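Local coordinates for hypothetical protein PH0435 (Pyrococcus horikoshii, PDB 2YV4), which is of unknown detailed function but, as a Sua5 C-terminal domain, probably belongs to an enzyme making threonylcarbamoyl-AMP for tRNA modification, at residues 5-19 with 98-105. Residues are numbered along the deposited sequence; the frame is centred on the assembly and turned at random.
Sequences EVIVVEGPREKVKGK and SGYKIVKA
Ala105, the C-terminal residue, sits where strand 5-11 turns into the helix that starts at Arg13, and it is covered more than any other residue here. Its N donates to Glu10 O at 2.8 Å, the last of five backbone bonds joining the parallel strands 5-11 and 101-104. The methyl CB then faces the first helical turn, 3.6 Å from Val16 N, with Val16 CG2 and Val9 CG1 also against it. Lys15 and Lys19 flank the terminal carboxylate: Lys19 CE lies 3.7 Å from Ala105 OXT, but its ammonium pairs with Glu22. A water donates to Lys15 O and, weakly, to Ala105 OXT.

Two residues back, Val103 is bonded through both its backbone N and O: N donates to Val8 O, and O accepts from Glu10 N. CG1 of Val103 is turned anti to its N (chi1 179°), which leaves CG2 beside the N and facing Ile7, where CG2 meets CG2 at 3.6 Å; Lys19 CD lies near the other methyl.

On the opposite sheet face, the Ile102 CG2 methyl sits over the flat face of the Glu10 carboxylate, 3.5 Å from CD, with both oxygens at similar range. Glu10 CG stands between the backbone N and the carbonyl carbon (chi1 41°), which brings it over Val103 O as well. Cut back to alanine, Glu10 would probably leave the Ile102 CG2 methyl bare on that side, with a gap where its carboxylate lay. Further along this face, Val8 CG2 touches Tyr100 CD2 at 3.7 Å.

The pairing makes 101-104 an outermost strand of the five-stranded parallel sheet, while 75-81 bonds to the other edge of strand 5-11. Helix 13-29 packs on the Val9 face; Met91 of helix 86-93 meets Glu10, Tyr100 and Ile102 on the other, completing an alpha/beta sandwich.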
loop_
_atom_site.group_PDB
_atom_site.type_symbol
_atom_site.label_atom_id
_atom_site.label_comp_id
_atom_site.label_asym_id
_atom_site.label_seq_id
_atom_site.Cartn_x
_atom_site.Cartn_y
_atom_site.Cartn_z
ATOM N N GLU A 5 -10.493 -0.485 1.954
ATOM C CA GLU A 5 -10.334 0.660 1.067
ATOM C C GLU A 5 -8.869 0.609 0.642
ATOM O O GLU A 5 -7.998 0.306 1.453
ATOM C CB GLU A 5 -10.591 1.968 1.818
ATOM C CG GLU A 5 -10.540 3.210 0.933
ATOM C CD GLU A 5 -10.377 4.497 1.727
ATOM O OE1 GLU A 5 -10.908 4.578 2.856
ATOM O OE2 GLU A 5 -9.727 5.434 1.214
ATOM N N VAL A 6 -8.593 0.891 -0.625
ATOM C CA VAL A 6 -7.221 0.863 -1.097
ATOM C C VAL A 6 -6.729 2.274 -1.412
ATOM O O VAL A 6 -7.411 3.051 -2.090
ATOM C CB VAL A 6 -7.094 -0.045 -2.337
ATOM C CG1 VAL A 6 -5.681 0.016 -2.904
ATOM C CG2 VAL A 6 -7.446 -1.481 -1.945
ATOM N N ILE A 7 -5.559 2.607 -0.880
ATOM C CA ILE A 7 -4.954 3.914 -1.103
ATOM C C ILE A 7 -3.538 3.721 -1.622
ATOM O O ILE A 7 -2.706 3.105 -0.955
ATOM C CB ILE A 7 -4.849 4.739 0.196
ATOM C CG1 ILE A 7 -6.236 4.953 0.804
ATOM C CG2 ILE A 7 -4.167 6.073 -0.102
ATOM C CD1 ILE A 7 -6.212 5.729 2.104
ATOM N N VAL A 8 -3.269 4.248 -2.810
ATOM C CA VAL A 8 -1.942 4.151 -3.397
ATOM C C VAL A 8 -1.215 5.476 -3.170
ATOM O O VAL A 8 -1.707 6.532 -3.565
ATOM C CB VAL A 8 -2.025 3.886 -4.917
ATOM C CG1 VAL A 8 -0.618 3.794 -5.508
ATOM C CG2 VAL A 8 -2.809 2.621 -5.178
ATOM N N VAL A 9 -0.058 5.425 -2.516
ATOM C CA VAL A 9 0.724 6.637 -2.274
ATOM C C VAL A 9 1.895 6.629 -3.255
ATOM O O VAL A 9 2.770 5.758 -3.200
ATOM C CB VAL A 9 1.249 6.694 -0.827
ATOM C CG1 VAL A 9 2.137 7.929 -0.640
ATOM C CG2 VAL A 9 0.073 6.741 0.139
ATOM N N GLU A 10 1.904 7.608 -4.154
ATOM C CA GLU A 10 2.934 7.691 -5.186
ATOM C C GLU A 10 3.851 8.903 -5.114
ATOM O O GLU A 10 3.520 9.925 -4.510
ATOM C CB GLU A 10 2.267 7.650 -6.563
ATOM C CG GLU A 10 0.998 8.474 -6.622
ATOM C CD GLU A 10 0.636 8.906 -8.025
ATOM O OE1 GLU A 10 0.437 8.031 -8.896
ATOM O OE2 GLU A 10 0.548 10.134 -8.251
ATOM N N GLY A 11 5.001 8.778 -5.764
ATOM C CA GLY A 11 5.976 9.851 -5.783
ATOM C C GLY A 11 7.366 9.289 -5.576
ATOM O O GLY A 11 7.538 8.067 -5.537
ATOM N N PRO A 12 8.392 10.147 -5.458
ATOM C CA PRO A 12 9.744 9.616 -5.250
ATOM C C PRO A 12 9.776 8.867 -3.923
ATOM O O PRO A 12 9.079 9.248 -2.977
ATOM C CB PRO A 12 10.619 10.874 -5.254
ATOM C CG PRO A 12 9.680 11.948 -4.769
ATOM C CD PRO A 12 8.398 11.619 -5.500
ATOM N N ARG A 13 10.576 7.806 -3.854
ATOM C CA ARG A 13 10.660 6.995 -2.645
ATOM C C ARG A 13 10.810 7.777 -1.344
ATOM O O ARG A 13 10.120 7.492 -0.364
ATOM C CB ARG A 13 11.804 5.985 -2.745
ATOM C CG ARG A 13 11.911 5.105 -1.501
ATOM C CD ARG A 13 13.106 4.175 -1.538
ATOM N NE ARG A 13 13.084 3.291 -2.697
ATOM C CZ ARG A 13 13.815 3.473 -3.791
ATOM N NH1 ARG A 13 14.636 4.514 -3.877
ATOM N NH2 ARG A 13 13.725 2.615 -4.797
ATOM N N GLU A 14 11.709 8.757 -1.323
ATOM C CA GLU A 14 11.931 9.547 -0.112
ATOM C C GLU A 14 10.637 10.157 0.426
ATOM O O GLU A 14 10.351 10.057 1.623
ATOM C CB GLU A 14 12.954 10.661 -0.373
ATOM C CG GLU A 14 13.203 11.566 0.833
ATOM C CD GLU A 14 14.263 12.629 0.576
ATOM O OE1 GLU A 14 14.099 13.426 -0.377
ATOM O OE2 GLU A 14 15.258 12.671 1.333
ATOM N N LYS A 15 9.869 10.790 -0.458
ATOM C CA LYS A 15 8.608 11.420 -0.083
ATOM C C LYS A 15 7.523 10.404 0.251
ATOM O O LYS A 15 6.710 10.626 1.150
ATOM C CB LYS A 15 8.094 12.324 -1.207
ATOM C CG LYS A 15 8.803 13.665 -1.335
ATOM C CD LYS A 15 7.959 14.633 -2.153
ATOM C CE LYS A 15 8.598 16.011 -2.236
ATOM N NZ LYS A 15 9.894 15.981 -2.965
ATOM N N VAL A 16 7.493 9.300 -0.484
ATOM C CA VAL A 16 6.484 8.285 -0.237
ATOM C C VAL A 16 6.618 7.733 1.180
ATOM O O VAL A 16 5.630 7.607 1.899
ATOM C CB VAL A 16 6.591 7.138 -1.261
ATOM C CG1 VAL A 16 5.730 5.965 -0.822
ATOM C CG2 VAL A 16 6.145 7.631 -2.638
ATOM N N LYS A 17 7.841 7.414 1.587
ATOM C CA LYS A 17 8.057 6.879 2.926
ATOM C C LYS A 17 7.524 7.822 4.001
ATOM O O LYS A 17 6.900 7.379 4.968
ATOM C CB LYS A 17 9.542 6.590 3.151
ATOM C CG LYS A 17 10.041 5.380 2.362
ATOM C CD LYS A 17 11.468 4.999 2.732
ATOM C CE LYS A 17 11.927 3.754 1.977
ATOM N NZ LYS A 17 11.125 2.542 2.322
ATOM N N GLY A 18 7.760 9.121 3.829
ATOM C CA GLY A 18 7.274 10.087 4.798
ATOM C C GLY A 18 5.756 10.212 4.784
ATOM O O GLY A 18 5.116 10.325 5.834
ATOM N N LYS A 19 5.172 10.184 3.591
ATOM C CA LYS A 19 3.725 10.297 3.458
ATOM C C LYS A 19 3.021 9.082 4.065
ATOM O O LYS A 19 2.045 9.228 4.807
ATOM C CB LYS A 19 3.349 10.461 1.982
ATOM C CG LYS A 19 1.842 10.514 1.703
ATOM C CD LYS A 19 1.146 11.678 2.408
ATOM C CE LYS A 19 1.637 13.029 1.912
ATOM N NZ LYS A 19 0.858 14.144 2.528
ATOM N N SER A 98 -12.385 -1.898 -9.668
ATOM C CA SER A 98 -12.670 -2.150 -8.258
ATOM C C SER A 98 -12.699 -0.847 -7.454
ATOM O O SER A 98 -13.573 -0.647 -6.605
ATOM C CB SER A 98 -11.625 -3.110 -7.678
ATOM O OG SER A 98 -10.310 -2.652 -7.930
ATOM N N GLY A 99 -11.733 0.029 -7.714
ATOM C CA GLY A 99 -11.694 1.306 -7.022
ATOM C C GLY A 99 -10.580 1.521 -6.014
ATOM O O GLY A 99 -10.381 0.712 -5.109
ATOM N N TYR A 100 -9.853 2.625 -6.172
ATOM C CA TYR A 100 -8.782 2.971 -5.248
ATOM C C TYR A 100 -8.474 4.460 -5.272
ATOM O O TYR A 100 -8.733 5.150 -6.253
ATOM C CB TYR A 100 -7.505 2.163 -5.531
ATOM C CG TYR A 100 -6.828 2.416 -6.864
ATOM C CD1 TYR A 100 -7.060 1.579 -7.952
ATOM C CD2 TYR A 100 -5.920 3.465 -7.024
ATOM C CE1 TYR A 100 -6.401 1.769 -9.163
ATOM C CE2 TYR A 100 -5.260 3.669 -8.239
ATOM C CZ TYR A 100 -5.506 2.811 -9.302
ATOM O OH TYR A 100 -4.859 2.990 -10.505
ATOM N N LYS A 101 -7.938 4.956 -4.166
ATOM C CA LYS A 101 -7.589 6.362 -4.041
ATOM C C LYS A 101 -6.113 6.559 -4.350
ATOM O O LYS A 101 -5.295 5.676 -4.102
ATOM C CB LYS A 101 -7.876 6.832 -2.617
ATOM C CG LYS A 101 -7.515 8.281 -2.326
ATOM C CD LYS A 101 -7.790 8.568 -0.847
ATOM C CE LYS A 101 -7.620 10.032 -0.500
ATOM N NZ LYS A 101 -7.815 10.249 0.957
ATOM N N ILE A 102 -5.773 7.718 -4.896
ATOM C CA ILE A 102 -4.385 8.016 -5.209
ATOM C C ILE A 102 -3.972 9.259 -4.437
ATOM O O ILE A 102 -4.604 10.310 -4.548
ATOM C CB ILE A 102 -4.177 8.268 -6.715
ATOM C CG1 ILE A 102 -4.524 7.001 -7.499
ATOM C CG2 ILE A 102 -2.732 8.680 -6.984
ATOM C CD1 ILE A 102 -4.396 7.158 -8.999
ATOM N N VAL A 103 -2.913 9.122 -3.649
ATOM C CA VAL A 103 -2.399 10.220 -2.847
ATOM C C VAL A 103 -0.981 10.561 -3.281
ATOM O O VAL A 103 -0.101 9.699 -3.287
ATOM C CB VAL A 103 -2.380 9.851 -1.351
ATOM C CG1 VAL A 103 -1.813 10.998 -0.537
ATOM C CG2 VAL A 103 -3.784 9.518 -0.882
ATOM N N LYS A 104 -0.773 11.818 -3.660
ATOM C CA LYS A 104 0.539 12.289 -4.085
ATOM C C LYS A 104 1.397 12.496 -2.842
ATOM O O LYS A 104 0.995 13.206 -1.923
ATOM C CB LYS A 104 0.395 13.611 -4.845
ATOM C CG LYS A 104 1.713 14.291 -5.194
ATOM C CD LYS A 104 1.468 15.618 -5.900
ATOM C CE LYS A 104 2.777 16.310 -6.256
ATOM N NZ LYS A 104 2.533 17.594 -6.975
ATOM N N ALA A 105 2.578 11.883 -2.813
ATOM C CA ALA A 105 3.465 12.006 -1.658
ATOM C C ALA A 105 4.055 13.409 -1.531
ATOM O O ALA A 105 4.090 14.131 -2.549
ATOM C CB ALA A 105 4.588 10.984 -1.750
ATOM O OXT ALA A 105 4.489 13.757 -0.411
HETATM O O HOH W 1 -10.766 1.119 -2.430
HETATM O O HOH W 2 6.430 13.075 2.278
#